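Local coordinates for major capsid protein (Faustovirus, PDB 5J7O), which forms trimeric capsomers of double jelly-roll subunits that build the outer protein shell of this large double-stranded DNA virus, at the interface of chains A and B. Sequence-based numbering; all coordinates share one arbitrary frame. Chains: chain A/B, major capsid protein.

The interface of chains A and B. Residues chain A 55-58; chain B 65-67.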
loop_
_atom_site.group_PDB
_atom_site.type_symbol
_atom_site.label_atom_id
_atom_site.label_comp_id
_atom_site.label_asym_id
_atom_site.label_seq_id
_atom_site.Cartn_x
_atom_site.Cartn_y
_atom_site.Cartn_z
ATOM N N HIS A 55 26.521 -28.128 -18.709
ATOM C CA HIS A 55 26.523 -26.731 -18.306
ATOM C C HIS A 55 25.268 -26.020 -18.799
ATOM O O HIS A 55 24.697 -26.379 -19.830
ATOM C CB HIS A 55 27.764 -26.010 -18.837
ATOM C CG HIS A 55 29.035 -26.428 -18.170
ATOM N ND1 HIS A 55 29.552 -27.700 -18.279
ATOM C CD2 HIS A 55 29.893 -25.740 -17.381
ATOM C CE1 HIS A 55 30.676 -27.778 -17.587
ATOM N NE2 HIS A 55 30.905 -26.602 -17.033
ATOM N N ILE A 56 24.849 -24.996 -18.058
ATOM C CA ILE A 56 23.684 -24.197 -18.421
ATOM C C ILE A 56 24.159 -22.914 -19.091
ATOM O O ILE A 56 25.193 -22.344 -18.716
ATOM C CB ILE A 56 22.793 -23.906 -17.195
ATOM C CG1 ILE A 56 21.520 -23.164 -17.610
ATOM C CG2 ILE A 56 23.535 -23.109 -16.144
ATOM C CD1 ILE A 56 20.529 -22.976 -16.481
ATOM N N LEU A 57 23.416 -22.474 -20.104
ATOM C CA LEU A 57 23.745 -21.283 -20.879
ATOM C C LEU A 57 22.891 -20.132 -20.361
ATOM O O LEU A 57 21.681 -20.091 -20.606
ATOM C CB LEU A 57 23.504 -21.519 -22.369
ATOM C CG LEU A 57 24.540 -22.265 -23.220
ATOM C CD1 LEU A 57 25.758 -21.392 -23.467
ATOM C CD2 LEU A 57 24.953 -23.595 -22.602
ATOM N N LEU A 58 23.520 -19.197 -19.646
ATOM C CA LEU A 58 22.763 -18.111 -19.028
ATOM C C LEU A 58 22.186 -17.166 -20.076
ATOM O O LEU A 58 21.065 -16.669 -19.916
ATOM C CB LEU A 58 23.639 -17.355 -18.032
ATOM C CG LEU A 58 23.834 -18.089 -16.704
ATOM C CD1 LEU A 58 24.623 -17.242 -15.721
ATOM C CD2 LEU A 58 22.488 -18.486 -16.113
ATOM N N PRO B 65 26.379 -26.290 -13.482
ATOM C CA PRO B 65 27.348 -25.206 -13.663
ATOM C C PRO B 65 26.975 -24.370 -14.874
ATOM O O PRO B 65 26.468 -24.888 -15.870
ATOM C CB PRO B 65 28.674 -25.944 -13.872
ATOM C CG PRO B 65 28.269 -27.261 -14.448
ATOM C CD PRO B 65 26.965 -27.609 -13.780
ATOM N N PHE B 66 27.205 -23.067 -14.782
ATOM C CA PHE B 66 26.904 -22.177 -15.891
ATOM C C PHE B 66 28.171 -21.865 -16.671
ATOM O O PHE B 66 29.250 -21.719 -16.090
ATOM C CB PHE B 66 26.231 -20.883 -15.416
ATOM C CG PHE B 66 27.064 -20.051 -14.480
ATOM C CD1 PHE B 66 27.108 -20.341 -13.126
ATOM C CD2 PHE B 66 27.765 -18.951 -14.947
ATOM C CE1 PHE B 66 27.858 -19.567 -12.263
ATOM C CE2 PHE B 66 28.516 -18.173 -14.087
ATOM C CZ PHE B 66 28.561 -18.481 -12.743
ATOM N N ALA B 67 28.034 -21.807 -17.995
ATOM C CA ALA B 67 29.117 -21.329 -18.841
ATOM C C ALA B 67 29.589 -19.978 -18.333
ATOM O O ALA B 67 28.793 -19.042 -18.214
ATOM C CB ALA B 67 28.649 -21.230 -20.294
HETATM O O HOH W 1 26.177 -19.096 -19.201
#
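One face of the A:His55 imidazole is capped by the ring of B:Pro65, whose CG lies over the middle of the imidazole, 3.7 Å from its centroid, in a CH-pi contact. CB of B:Pro65 leans over the CD2 and NE2 side of the imidazole, 3.7 Å from CD2 of A:His55, and the two side chains cross at about a right angle. A chi1 of -70° at A:His55 sets CG beside its own backbone N and anti to the carbonyl carbon, which brings the imidazole against the proline. The CD1 methyl of A:Leu58 sits above the plane of the B:Phe66 ring, displaced from its centre to just past the rim by CD2; CD1 of A:Leu58 comes within 3.7 Å of CD2 of B:Phe66, the two side chains meeting at a slant. CG2 of A:Ile56 packs 3.5 Å from CA of B:Phe66, with CB of B:Phe66 close by. With CG1 anti to the backbone N (chi1 -175°), CG2 of A:Ile56 is the branch turned to B:Phe66.

Between these apolar contacts the main chains pair as a short parallel bridge, A:Ile56 opposite B:Phe66. N of A:Ile56 gives a hydrogen bond to O of B:Pro65 at 2.7 Å, and N of B:Ala67 returns one to O of A:Ile56 at 3.0 Å; both are fairly straight. A:Ile56 thus uses its amide and its carbonyl toward the same partner segment. Beyond the bridge, water 1 links the two backbones: it lies 2.7 Å from N of A:Leu58, almost in line with the N-H, and 2.8 Å from O of B:Ala67, joining backbones that have begun to diverge.

Both segments are loops, largely extended, with the backbone of A:Leu58 turning out of the extended form. In each subunit they belong to the stretch between helix 48-52 and strand 69-76, so different parts of one linker meet across neighbouring copies in the trimer, an offset pairing that probably helps tie the subunits together.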